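Local coordinates for sensor protein, Kinase (Polaromonas sp. JS666, PDB 3GRC) that probably serves as the phosphoacceptor receiver module of a bacterial sensor histidine kinase, taking part in two-component phosphorelay signalling, at residues A[9-14]-A[24-29]; A[41-46]-A[70-75]; A[64-69]-A[100-105]; A[106-111]-A[118-123]. All blocks are in the same frame, centred on the assembly; numbering follows the deposited sequence.

Contact 1 of 4, residues A[9-14]-A[24-29]; sequences ILICED and LMLEKG
Leu-26, on the inner side of helix 16-28, reaches strand 8-12 through a single methyl that serves two isoleucines. From CB, its chain leaves with CG anti to the carbonyl carbon (chi1 -72°) and runs down toward the sheet, where CG splits into two differently employed branches. CD1 does the touching here: it lies 3.7 Å from Ile-9 CB and 3.8 Å from Ile-9 CG2, with CG1 of the same isoleucine only slightly farther. The two side chains cross at about a right angle, the methyl pressing on the branch point of Ile-9 instead of on its end. With Ile-11 the approach is tip to tip, Leu-26 CD1 meeting Ile-11 CD1 at 4.0 Å. The other branch, CD2, turns to helix 114-128 and packs on Ile-118 and Leu-121. Beyond the contact, Ile-11 also touches Leu-22 and Asn-23 one turn back on the same helix, and both isoleucines reach Thr-55 of the neighbouring strand 53-56. Helix 16-28 is the crossover of the beta-alpha-beta unit that joins strands 8-12 and 32-36. All three touching residues are buried and all their meeting atoms are carbon, so the contact between these segments is apolar, held by van der Waals packing and hydrophobic burial.

Contact 2 of 4, residues A[41-46]-A[70-75]; sequences QALEQV and RALRRD
Leu-43 and Leu-72 meet through one methyl each, CD2 to CD2 at 3.9 Å, where helix 39-48 faces the last turn of helix 65-73. The same methyl of Leu-72 has a second neighbour, Val-46 CG1 at 4.2 Å, and therefore sits against two residues three positions apart on helix 39-48. Both pairs of side chains run at a slant to one another, and the closest touches are between methyl groups. Leu-43 and Leu-72 share nearly the same shape, each with CG anti to its carbonyl carbon (chi1 -71° and -69°). Neither CB is aimed straight at the opposite helix; the outer parts of the two chains close the gap. Val-46 does point its CB across, and its CG1 lies between the backbone N and the carbonyl carbon (chi1 75°), a placement that carries this methyl to Leu-72.

Farther out, the backbone bond from Val-46 N to Ala-42 O, 2.9 Å long, ties Val-46 to the preceding turn. Helix 65-73 is ending at this point: the bonds from Arg-73 N and Arg-74 N to Arg-70 O are weak, and Leu-72 O takes a hydrogen bond from the hydroxyl of Thr-78. Leu-43 is partly exposed and also touches Gln-63, whereas Leu-72 is buried. Both helices lie over the same face of the central sheet: Ala-42 and Leu-72 rest on Met-54 of strand 53-56, Val-46 on Leu-10 of strand 8-12, and Leu-72 on Ile-83 of strand 82-86.

Contact 3 of 4, residues A[64-69]-A[100-105]; sequences DGVSLI and QPLAVS
Ile-69 CG2 and the side chain of Leu-102 form the apolar centre of this contact between helix 65-73 and the loop leading into strand 106-108. The two side chains cross at about a right angle, and the Ile-69 methyl sits 3.9 Å from Leu-102 CD1, with CG equally near. CG of Leu-102 is turned anti to its backbone N (chi1 -150°), which swings the end of the chain in toward the helix. One turn earlier, Val-66 CG1 adds a looser touch to the same CD1 at 4.4 Å. The Ile-69 methyl also packs 3.7 Å from the backbone oxygen Leu-102 O, a van der Waals contact; that oxygen has its hydrogen bond from Arg-73 NE, while Arg-73 NH2 binds Ala-103 O.

Within the helix segment, side-chain hydrogen bonding takes the form of a cap. Asp-64 is the N-cap: its OD1 accepts from Ser-67 N at 3.0 Å, nearly in line with the carboxylate C-O bond, though the N-H...OD1 angle, 148°, leaves the bond moderately bent. Ile-69 continues onto Ile-83 and Val-85, and Val-104 onto Val-85, of strand 82-86. Helix 65-73 and the loop thus close over one face of the parallel sheet, as expected of the CheY-like receiver fold.

Contact 4 of 4, residues A[106-111]-A[118-123]; sequences TWLEKP and ILSLHR
Strand 106-108, an outermost strand of the CheY-like parallel sheet, is followed by the C-terminal helix 114-128, and the two fold against each other at Thr-106, Leu-108 and Ser-120. Thr-106 and Ser-120 lie with their CA atoms 6.6 Å apart, the nearest CA pair of the two segments. Their hydroxyls are near but not bonded: Thr-106 OG1 is 3.6 Å from Ser-120 OG, and the Thr-106 methyl CG2 is 3.8 Å from that same OG. The serine hydroxyl is instead engaged with Leu-116 O, one turn back in its own helix, so it presents itself to the strand as a small packing group. Leu-108 completes the contact, with CD2 at 4.1 Å from Ser-120 OG.

On the strand, backbone hydrogen bonds join Thr-106 and Leu-108 to Val-85 of the adjacent strand 82-86. Farther along, Lys-110 precedes a cis peptide bond to Pro-111. A water provides the polar link across the contact. OG1 of Thr-106 is anti to the carbonyl carbon (chi1 -36°) and is hydrogen-bonded to this water at 2.9 Å; the water in turn donates a 2.6 Å hydrogen bond to Ser-120 O.

Overall arrangement
Contacts 1 and 4 seat helices on one five-stranded parallel sheet, strand order 2-1-3-4-5, while contact 2 pairs two helices and contact 3 joins a helix to a loop. Contact 1 closes before the others open; contacts 2 and 3 interleave along the chain and share helix 65-73, their centres about 10 Å apart; contact 4 comes last. Contacts 1 and 4, centres about 11 Å apart, are joined by the Glu-13 to Lys-110 salt bridge. Contacts 2 and 4 do not touch, their centres lying about 20 Å apart on opposite sides of the chain's centre. Helices thus cover both faces of the sheet, and the salt bridge links the loops that follow strands 8-12 and 106-108, near Asp-57, consistent with a receiver's acidic phosphorylation site.

Contact 1 of 4, residues A[9-14]-A[24-29]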
loop_
_atom_site.group_PDB
_atom_site.type_symbol
_atom_site.label_atom_id
_atom_site.label_comp_id
_atom_site.label_asym_id
_atom_site.label_seq_id
_atom_site.Cartn_x
_atom_site.Cartn_y
_atom_site.Cartn_z
ATOM N N ILE A 9 1.049 -4.212 8.269
ATOM C CA ILE A 9 0.777 -3.590 6.973
ATOM C C ILE A 9 -0.719 -3.492 6.687
ATOM O O ILE A 9 -1.462 -4.425 6.961
ATOM C CB ILE A 9 1.400 -4.413 5.825
ATOM C CG1 ILE A 9 2.891 -4.637 6.081
ATOM C CG2 ILE A 9 1.167 -3.719 4.491
ATOM C CD1 ILE A 9 3.689 -3.377 6.212
ATOM N N LEU A 10 -1.170 -2.365 6.149
ATOM C CA LEU A 10 -2.576 -2.236 5.797
ATOM C C LEU A 10 -2.716 -2.490 4.293
ATOM O O LEU A 10 -2.213 -1.724 3.474
ATOM C CB LEU A 10 -3.113 -0.847 6.136
ATOM C CG LEU A 10 -4.549 -0.558 5.675
ATOM C CD1 LEU A 10 -5.551 -1.446 6.405
ATOM C CD2 LEU A 10 -4.868 0.907 5.942
ATOM N N ILE A 11 -3.385 -3.581 3.951
ATOM C CA ILE A 11 -3.614 -3.974 2.569
ATOM C C ILE A 11 -4.932 -3.418 2.038
ATOM O O ILE A 11 -5.999 -3.789 2.519
ATOM C CB ILE A 11 -3.697 -5.509 2.437
ATOM C CG1 ILE A 11 -2.430 -6.154 2.984
ATOM C CG2 ILE A 11 -3.951 -5.895 0.985
ATOM C CD1 ILE A 11 -2.526 -7.655 3.070
ATOM N N CYS A 12 -4.860 -2.539 1.048
ATOM C CA CYS A 12 -6.063 -1.981 0.447
ATOM C C CYS A 12 -6.113 -2.573 -0.948
ATOM O O CYS A 12 -5.362 -2.154 -1.845
ATOM C CB CYS A 12 -5.981 -0.458 0.380
ATOM S SG CYS A 12 -7.374 0.368 -0.410
ATOM N N GLU A 13 -6.996 -3.553 -1.124
ATOM C CA GLU A 13 -7.120 -4.255 -2.392
ATOM C C GLU A 13 -8.565 -4.614 -2.694
ATOM O O GLU A 13 -9.281 -5.154 -1.854
ATOM C CB GLU A 13 -6.245 -5.519 -2.348
ATOM C CG GLU A 13 -6.491 -6.568 -3.446
ATOM C CD GLU A 13 -6.166 -6.083 -4.847
ATOM O OE1 GLU A 13 -5.011 -5.706 -5.101
ATOM O OE2 GLU A 13 -7.069 -6.087 -5.696
ATOM N N ASP A 14 -8.985 -4.293 -3.903
ATOM C CA ASP A 14 -10.336 -4.571 -4.349
ATOM C C ASP A 14 -10.623 -6.062 -4.580
ATOM O O ASP A 14 -11.734 -6.528 -4.334
ATOM C CB ASP A 14 -10.618 -3.797 -5.639
ATOM C CG ASP A 14 -12.003 -4.074 -6.192
ATOM O OD1 ASP A 14 -12.994 -3.721 -5.531
ATOM O OD2 ASP A 14 -12.102 -4.661 -7.286
ATOM N N LEU A 24 -1.223 -13.464 3.048
ATOM C CA LEU A 24 -0.385 -14.658 3.213
ATOM C C LEU A 24 1.101 -14.442 2.880
ATOM O O LEU A 24 1.960 -14.940 3.608
ATOM C CB LEU A 24 -0.942 -15.815 2.382
ATOM C CG LEU A 24 -2.307 -16.267 2.900
ATOM C CD1 LEU A 24 -2.987 -17.179 1.867
ATOM C CD2 LEU A 24 -2.118 -16.968 4.257
HETATM N N MSE A 25 1.411 -13.725 1.791
HETATM C CA MSE A 25 2.821 -13.431 1.430
HETATM C C MSE A 25 3.498 -12.568 2.513
HETATM O O MSE A 25 4.664 -12.767 2.864
HETATM C CB MSE A 25 2.920 -12.642 0.104
HETATM C CG MSE A 25 2.573 -13.366 -1.158
HETATM SE SE MSE A 25 2.873 -12.185 -2.702
HETATM C CE MSE A 25 2.609 -13.587 -4.051
ATOM N N LEU A 26 2.766 -11.584 3.012
ATOM C CA LEU A 26 3.316 -10.701 4.021
ATOM C C LEU A 26 3.665 -11.466 5.288
ATOM O O LEU A 26 4.704 -11.218 5.908
ATOM C CB LEU A 26 2.333 -9.578 4.333
ATOM C CG LEU A 26 2.240 -8.581 3.184
ATOM C CD1 LEU A 26 1.395 -7.350 3.567
ATOM C CD2 LEU A 26 3.645 -8.173 2.842
ATOM N N GLU A 27 2.794 -12.397 5.656
ATOM C CA GLU A 27 3.017 -13.213 6.836
ATOM C C GLU A 27 4.323 -13.996 6.639
ATOM O O GLU A 27 5.145 -14.066 7.541
ATOM C CB GLU A 27 1.842 -14.171 7.073
ATOM C CG GLU A 27 2.039 -15.105 8.274
ATOM C CD GLU A 27 0.804 -15.935 8.588
ATOM O OE1 GLU A 27 0.322 -16.660 7.693
ATOM O OE2 GLU A 27 0.311 -15.861 9.737
ATOM N N LYS A 28 4.532 -14.583 5.468
ATOM C CA LYS A 28 5.784 -15.303 5.264
ATOM C C LYS A 28 6.978 -14.354 5.441
ATOM O O LYS A 28 8.023 -14.753 5.939
ATOM C CB LYS A 28 5.831 -15.932 3.874
ATOM C CG LYS A 28 4.896 -17.109 3.707
ATOM C CD LYS A 28 5.274 -18.239 4.634
ATOM C CE LYS A 28 4.524 -19.501 4.264
ATOM N NZ LYS A 28 4.785 -20.597 5.235
ATOM N N GLY A 29 6.807 -13.096 5.047
ATOM C CA GLY A 29 7.880 -12.127 5.154
ATOM C C GLY A 29 8.039 -11.457 6.510
ATOM O O GLY A 29 8.810 -10.504 6.635
#

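Contact 2 of 4, residues A[41-46]-A[70-75]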
loop_
_atom_site.group_PDB
_atom_site.type_symbol
_atom_site.label_atom_id
_atom_site.label_comp_id
_atom_site.label_asym_id
_atom_site.label_seq_id
_atom_site.Cartn_x
_atom_site.Cartn_y
_atom_site.Cartn_z
ATOM N N GLN A 41 -12.574 2.539 3.450
ATOM C CA GLN A 41 -12.177 1.631 4.514
ATOM C C GLN A 41 -10.730 1.864 4.915
ATOM O O GLN A 41 -10.388 1.797 6.094
ATOM C CB GLN A 41 -12.330 0.183 4.082
ATOM C CG GLN A 41 -13.740 -0.309 4.001
ATOM C CD GLN A 41 -13.782 -1.818 4.014
ATOM O OE1 GLN A 41 -12.935 -2.471 3.402
ATOM N NE2 GLN A 41 -14.768 -2.386 4.712
ATOM N N ALA A 42 -9.880 2.138 3.930
ATOM C CA ALA A 42 -8.480 2.376 4.223
ATOM C C ALA A 42 -8.321 3.642 5.075
ATOM O O ALA A 42 -7.580 3.648 6.057
ATOM C CB ALA A 42 -7.687 2.489 2.929
ATOM N N LEU A 43 -9.024 4.708 4.707
ATOM C CA LEU A 43 -8.949 5.958 5.463
ATOM C C LEU A 43 -9.423 5.774 6.911
ATOM O O LEU A 43 -8.793 6.264 7.850
ATOM C CB LEU A 43 -9.767 7.048 4.760
ATOM C CG LEU A 43 -9.111 7.526 3.461
ATOM C CD1 LEU A 43 -10.023 8.455 2.681
ATOM C CD2 LEU A 43 -7.809 8.221 3.822
ATOM N N GLU A 44 -10.520 5.047 7.088
ATOM C CA GLU A 44 -11.052 4.788 8.421
ATOM C C GLU A 44 -10.065 3.949 9.239
ATOM O O GLU A 44 -9.635 4.335 10.332
ATOM C CB GLU A 44 -12.377 4.023 8.315
ATOM C CG GLU A 44 -13.096 3.836 9.645
ATOM C CD GLU A 44 -14.276 2.865 9.570
ATOM O OE1 GLU A 44 -15.030 2.878 8.570
ATOM O OE2 GLU A 44 -14.459 2.092 10.532
ATOM N N GLN A 45 -9.692 2.803 8.682
ATOM C CA GLN A 45 -8.808 1.862 9.354
ATOM C C GLN A 45 -7.389 2.329 9.675
ATOM O O GLN A 45 -6.841 1.969 10.717
ATOM C CB GLN A 45 -8.737 0.566 8.532
ATOM C CG GLN A 45 -8.059 -0.588 9.228
ATOM C CD GLN A 45 -8.677 -0.885 10.575
ATOM O OE1 GLN A 45 -9.890 -0.894 10.712
ATOM N NE2 GLN A 45 -7.842 -1.133 11.574
ATOM N N VAL A 46 -6.792 3.123 8.795
ATOM C CA VAL A 46 -5.420 3.557 9.012
ATOM C C VAL A 46 -5.245 4.375 10.290
ATOM O O VAL A 46 -4.166 4.392 10.880
ATOM C CB VAL A 46 -4.889 4.363 7.803
ATOM C CG1 VAL A 46 -5.494 5.754 7.781
ATOM C CG2 VAL A 46 -3.382 4.418 7.852
ATOM N N ARG A 70 -3.128 10.635 -2.250
ATOM C CA ARG A 70 -3.078 12.085 -2.121
ATOM C C ARG A 70 -3.715 12.496 -0.798
ATOM O O ARG A 70 -3.164 13.322 -0.069
ATOM C CB ARG A 70 -3.821 12.766 -3.273
ATOM C CG ARG A 70 -3.072 12.743 -4.592
ATOM C CD ARG A 70 -3.778 13.558 -5.671
ATOM N NE ARG A 70 -3.098 13.450 -6.963
ATOM C CZ ARG A 70 -1.825 13.783 -7.185
ATOM N NH1 ARG A 70 -1.060 14.258 -6.205
ATOM N NH2 ARG A 70 -1.311 13.639 -8.399
ATOM N N ALA A 71 -4.870 11.906 -0.491
ATOM C CA ALA A 71 -5.585 12.217 0.743
ATOM C C ALA A 71 -4.726 11.890 1.965
ATOM O O ALA A 71 -4.703 12.644 2.937
ATOM C CB ALA A 71 -6.904 11.444 0.792
ATOM N N LEU A 72 -4.006 10.771 1.908
ATOM C CA LEU A 72 -3.136 10.368 3.018
ATOM C C LEU A 72 -1.956 11.324 3.232
ATOM O O LEU A 72 -1.543 11.575 4.365
ATOM C CB LEU A 72 -2.618 8.947 2.780
ATOM C CG LEU A 72 -3.682 7.852 2.881
ATOM C CD1 LEU A 72 -3.189 6.581 2.218
ATOM C CD2 LEU A 72 -4.013 7.612 4.340
ATOM N N ARG A 73 -1.411 11.856 2.147
ATOM C CA ARG A 73 -0.291 12.773 2.272
ATOM C C ARG A 73 -0.709 14.150 2.812
ATOM O O ARG A 73 0.117 14.878 3.356
ATOM C CB ARG A 73 0.430 12.929 0.922
ATOM C CG ARG A 73 1.116 11.661 0.425
ATOM C CD ARG A 73 1.776 10.917 1.567
ATOM N NE ARG A 73 2.620 9.827 1.119
ATOM C CZ ARG A 73 2.897 8.759 1.857
ATOM N NH1 ARG A 73 2.379 8.644 3.071
ATOM N NH2 ARG A 73 3.703 7.815 1.391
ATOM N N ARG A 74 -1.985 14.499 2.677
ATOM C CA ARG A 74 -2.469 15.795 3.157
ATOM C C ARG A 74 -2.811 15.806 4.646
ATOM O O ARG A 74 -3.213 16.833 5.190
ATOM C CB ARG A 74 -3.673 16.247 2.321
ATOM C CG ARG A 74 -3.292 16.536 0.871
ATOM C CD ARG A 74 -4.478 16.837 -0.033
ATOM N NE ARG A 74 -5.159 18.088 0.300
ATOM C CZ ARG A 74 -6.302 18.159 0.975
ATOM N NH1 ARG A 74 -6.897 17.047 1.392
ATOM N NH2 ARG A 74 -6.855 19.339 1.225
ATOM N N ASP A 75 -2.641 14.664 5.304
ATOM C CA ASP A 75 -2.916 14.543 6.735
ATOM C C ASP A 75 -1.595 14.285 7.457
ATOM O O ASP A 75 -0.897 13.320 7.161
ATOM C CB ASP A 75 -3.881 13.383 6.997
ATOM C CG ASP A 75 -4.380 13.348 8.432
ATOM O OD1 ASP A 75 -3.544 13.427 9.359
ATOM O OD2 ASP A 75 -5.610 13.240 8.629
#

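Contact 3 of 4, residues A[64-69]-A[100-105]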
loop_
_atom_site.group_PDB
_atom_site.type_symbol
_atom_site.label_atom_id
_atom_site.label_comp_id
_atom_site.label_asym_id
_atom_site.label_seq_id
_atom_site.Cartn_x
_atom_site.Cartn_y
_atom_site.Cartn_z
ATOM N N ASP A 64 -10.078 6.105 -6.729
ATOM C CA ASP A 64 -8.949 5.349 -7.238
ATOM C C ASP A 64 -7.756 5.480 -6.295
ATOM O O ASP A 64 -7.722 6.348 -5.427
ATOM C CB ASP A 64 -8.568 5.804 -8.645
ATOM C CG ASP A 64 -8.427 7.293 -8.754
ATOM O OD1 ASP A 64 -7.591 7.874 -8.025
ATOM O OD2 ASP A 64 -9.159 7.883 -9.578
ATOM N N GLY A 65 -6.781 4.604 -6.479
ATOM C CA GLY A 65 -5.604 4.598 -5.639
ATOM C C GLY A 65 -4.845 5.896 -5.490
ATOM O O GLY A 65 -4.423 6.221 -4.388
ATOM N N VAL A 66 -4.654 6.644 -6.573
ATOM C CA VAL A 66 -3.906 7.892 -6.461
ATOM C C VAL A 66 -4.654 8.911 -5.605
ATOM O O VAL A 66 -4.039 9.703 -4.897
ATOM C CB VAL A 66 -3.594 8.494 -7.849
ATOM C CG1 VAL A 66 -2.848 9.812 -7.687
ATOM C CG2 VAL A 66 -2.736 7.515 -8.657
ATOM N N SER A 67 -5.980 8.882 -5.668
ATOM C CA SER A 67 -6.805 9.786 -4.872
ATOM C C SER A 67 -6.623 9.462 -3.392
ATOM O O SER A 67 -6.525 10.357 -2.545
ATOM C CB SER A 67 -8.281 9.623 -5.250
ATOM O OG SER A 67 -9.117 10.274 -4.307
ATOM N N LEU A 68 -6.594 8.170 -3.085
ATOM C CA LEU A 68 -6.407 7.712 -1.719
ATOM C C LEU A 68 -5.049 8.175 -1.201
ATOM O O LEU A 68 -4.954 8.740 -0.114
ATOM C CB LEU A 68 -6.493 6.188 -1.660
ATOM C CG LEU A 68 -6.074 5.499 -0.357
ATOM C CD1 LEU A 68 -6.741 6.151 0.850
ATOM C CD2 LEU A 68 -6.446 4.030 -0.457
ATOM N N ILE A 69 -4.001 7.952 -1.994
ATOM C CA ILE A 69 -2.651 8.336 -1.588
ATOM C C ILE A 69 -2.510 9.846 -1.377
ATOM O O ILE A 69 -1.846 10.283 -0.433
ATOM C CB ILE A 69 -1.591 7.841 -2.609
ATOM C CG1 ILE A 69 -1.575 6.312 -2.639
ATOM C CG2 ILE A 69 -0.216 8.332 -2.211
ATOM C CD1 ILE A 69 -0.687 5.720 -3.708
ATOM N N GLN A 100 7.363 13.505 -5.976
ATOM C CA GLN A 100 7.871 13.518 -4.611
ATOM C C GLN A 100 6.785 13.731 -3.559
ATOM O O GLN A 100 6.774 13.062 -2.534
ATOM C CB GLN A 100 8.968 14.580 -4.464
ATOM C CG GLN A 100 10.232 14.237 -5.238
ATOM C CD GLN A 100 10.807 12.879 -4.848
ATOM O OE1 GLN A 100 11.693 12.350 -5.524
ATOM N NE2 GLN A 100 10.307 12.312 -3.752
ATOM N N PRO A 101 5.863 14.672 -3.794
ATOM C CA PRO A 101 4.799 14.900 -2.807
ATOM C C PRO A 101 3.961 13.645 -2.538
ATOM O O PRO A 101 3.513 13.414 -1.414
ATOM C CB PRO A 101 3.975 16.017 -3.443
ATOM C CG PRO A 101 5.004 16.792 -4.213
ATOM C CD PRO A 101 5.818 15.690 -4.859
ATOM N N LEU A 102 3.756 12.842 -3.583
ATOM C CA LEU A 102 2.985 11.602 -3.498
ATOM C C LEU A 102 3.732 10.596 -2.604
ATOM O O LEU A 102 3.127 9.809 -1.888
ATOM C CB LEU A 102 2.767 11.036 -4.905
ATOM C CG LEU A 102 1.499 10.220 -5.167
ATOM C CD1 LEU A 102 0.278 11.094 -4.915
ATOM C CD2 LEU A 102 1.508 9.707 -6.604
ATOM N N ALA A 103 5.057 10.643 -2.653
ATOM C CA ALA A 103 5.894 9.791 -1.813
ATOM C C ALA A 103 5.595 8.291 -1.829
ATOM O O ALA A 103 5.592 7.632 -0.784
ATOM C CB ALA A 103 5.859 10.315 -0.365
ATOM N N VAL A 104 5.335 7.748 -3.008
ATOM C CA VAL A 104 5.093 6.319 -3.109
ATOM C C VAL A 104 6.471 5.706 -3.353
ATOM O O VAL A 104 7.158 6.018 -4.333
ATOM C CB VAL A 104 4.087 6.001 -4.240
ATOM C CG1 VAL A 104 4.263 6.989 -5.360
ATOM C CG2 VAL A 104 4.256 4.553 -4.725
ATOM N N SER A 105 6.886 4.864 -2.414
ATOM C CA SER A 105 8.193 4.234 -2.458
ATOM C C SER A 105 8.466 3.385 -3.692
ATOM O O SER A 105 9.519 3.512 -4.317
ATOM C CB SER A 105 8.398 3.393 -1.198
ATOM O OG SER A 105 8.303 4.210 -0.040
#

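Contact 4 of 4, residues A[106-111]-A[118-123]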
loop_
_atom_site.group_PDB
_atom_site.type_symbol
_atom_site.label_atom_id
_atom_site.label_comp_id
_atom_site.label_asym_id
_atom_site.label_seq_id
_atom_site.Cartn_x
_atom_site.Cartn_y
_atom_site.Cartn_z
ATOM N N THR A 106 7.525 2.520 -4.038
ATOM C CA THR A 106 7.692 1.643 -5.187
ATOM C C THR A 106 6.354 1.319 -5.820
ATOM O O THR A 106 5.353 1.177 -5.128
ATOM C CB THR A 106 8.324 0.290 -4.795
ATOM O OG1 THR A 106 9.288 0.474 -3.752
ATOM C CG2 THR A 106 9.012 -0.329 -6.004
ATOM N N TRP A 107 6.361 1.191 -7.142
ATOM C CA TRP A 107 5.179 0.856 -7.918
ATOM C C TRP A 107 5.401 -0.560 -8.448
ATOM O O TRP A 107 6.229 -0.775 -9.332
ATOM C CB TRP A 107 5.015 1.837 -9.082
ATOM C CG TRP A 107 4.866 3.260 -8.636
ATOM C CD1 TRP A 107 5.825 4.043 -8.056
ATOM C CD2 TRP A 107 3.693 4.062 -8.706
ATOM N NE1 TRP A 107 5.325 5.291 -7.777
ATOM C CE2 TRP A 107 3.993 5.341 -8.197
ATOM C CE3 TRP A 107 2.390 3.855 -9.208
ATOM C CZ2 TRP A 107 3.079 6.381 -8.101
ATOM C CZ3 TRP A 107 1.456 4.890 -9.123
ATOM C CH2 TRP A 107 1.817 6.144 -8.595
ATOM N N LEU A 108 4.669 -1.520 -7.894
ATOM C CA LEU A 108 4.795 -2.925 -8.279
ATOM C C LEU A 108 3.643 -3.405 -9.148
ATOM O O LEU A 108 2.483 -3.100 -8.882
ATOM C CB LEU A 108 4.871 -3.819 -7.030
ATOM C CG LEU A 108 6.011 -3.555 -6.050
ATOM C CD1 LEU A 108 6.035 -4.620 -4.955
ATOM C CD2 LEU A 108 7.318 -3.571 -6.814
ATOM N N GLU A 109 3.976 -4.182 -10.172
ATOM C CA GLU A 109 2.973 -4.731 -11.076
ATOM C C GLU A 109 2.468 -6.106 -10.627
ATOM O O GLU A 109 2.987 -6.706 -9.694
ATOM C CB GLU A 109 3.559 -4.853 -12.494
ATOM C CG GLU A 109 3.879 -3.512 -13.153
ATOM C CD GLU A 109 4.404 -3.646 -14.573
ATOM O OE1 GLU A 109 5.463 -4.288 -14.761
ATOM O OE2 GLU A 109 3.755 -3.102 -15.497
ATOM N N LYS A 110 1.424 -6.574 -11.294
ATOM C CA LYS A 110 0.857 -7.887 -11.049
ATOM C C LYS A 110 1.074 -8.583 -12.395
ATOM O O LYS A 110 0.950 -7.954 -13.445
ATOM C CB LYS A 110 -0.639 -7.793 -10.740
ATOM C CG LYS A 110 -0.989 -7.202 -9.359
ATOM C CD LYS A 110 -2.483 -7.027 -9.225
ATOM C CE LYS A 110 -2.887 -6.323 -7.931
ATOM N NZ LYS A 110 -4.367 -6.043 -7.853
ATOM N N PRO A 111 1.435 -9.878 -12.388
ATOM C CA PRO A 111 1.656 -10.746 -11.221
ATOM C C PRO A 111 2.737 -10.225 -10.276
ATOM O O PRO A 111 3.784 -9.753 -10.702
ATOM C CB PRO A 111 2.026 -12.088 -11.859
ATOM C CG PRO A 111 2.722 -11.685 -13.113
ATOM C CD PRO A 111 1.827 -10.567 -13.630
ATOM N N ILE A 118 8.473 -7.900 -0.569
ATOM C CA ILE A 118 8.994 -7.877 0.789
ATOM C C ILE A 118 10.179 -6.911 0.877
ATOM O O ILE A 118 10.249 -6.092 1.787
ATOM C CB ILE A 118 9.400 -9.298 1.233
ATOM C CG1 ILE A 118 8.234 -10.275 0.971
ATOM C CG2 ILE A 118 9.773 -9.303 2.717
ATOM C CD1 ILE A 118 6.913 -9.926 1.675
ATOM N N LEU A 119 11.075 -6.981 -0.098
ATOM C CA LEU A 119 12.239 -6.103 -0.133
ATOM C C LEU A 119 11.791 -4.641 -0.158
ATOM O O LEU A 119 12.256 -3.828 0.646
ATOM C CB LEU A 119 13.101 -6.401 -1.360
ATOM C CG LEU A 119 14.319 -5.491 -1.546
ATOM C CD1 LEU A 119 15.239 -5.595 -0.322
ATOM C CD2 LEU A 119 15.064 -5.885 -2.811
ATOM N N SER A 120 10.878 -4.323 -1.077
ATOM C CA SER A 120 10.341 -2.969 -1.211
ATOM C C SER A 120 9.701 -2.455 0.082
ATOM O O SER A 120 9.932 -1.315 0.470
ATOM C CB SER A 120 9.316 -2.898 -2.350
ATOM O OG SER A 120 9.914 -3.108 -3.618
ATOM N N LEU A 121 8.899 -3.272 0.760
ATOM C CA LEU A 121 8.292 -2.797 2.006
ATOM C C LEU A 121 9.368 -2.491 3.055
ATOM O O LEU A 121 9.291 -1.477 3.738
ATOM C CB LEU A 121 7.268 -3.805 2.551
ATOM C CG LEU A 121 5.925 -3.837 1.810
ATOM C CD1 LEU A 121 5.189 -5.117 2.146
ATOM C CD2 LEU A 121 5.079 -2.628 2.176
ATOM N N HIS A 122 10.367 -3.363 3.180
ATOM C CA HIS A 122 11.457 -3.135 4.136
ATOM C C HIS A 122 12.158 -1.820 3.801
ATOM O O HIS A 122 12.384 -0.994 4.680
ATOM C CB HIS A 122 12.471 -4.287 4.095
ATOM C CG HIS A 122 12.050 -5.482 4.892
ATOM N ND1 HIS A 122 12.450 -6.764 4.579
ATOM C CD2 HIS A 122 11.257 -5.586 5.979
ATOM C CE1 HIS A 122 11.912 -7.610 5.443
ATOM N NE2 HIS A 122 11.185 -6.924 6.301
ATOM N N ARG A 123 12.493 -1.643 2.524
ATOM C CA ARG A 123 13.139 -0.432 2.030
ATOM C C ARG A 123 12.268 0.780 2.346
ATOM O O ARG A 123 12.725 1.739 2.968
ATOM C CB ARG A 123 13.324 -0.500 0.505
ATOM C CG ARG A 123 14.751 -0.693 0.009
ATOM C CD ARG A 123 15.289 -2.051 0.402
ATOM N NE ARG A 123 16.644 -2.299 -0.094
ATOM C CZ ARG A 123 16.986 -2.344 -1.381
ATOM N NH1 ARG A 123 16.077 -2.151 -2.332
ATOM N NH2 ARG A 123 18.245 -2.600 -1.716
HETATM O O HOH W 1 10.706 0.526 -1.222
#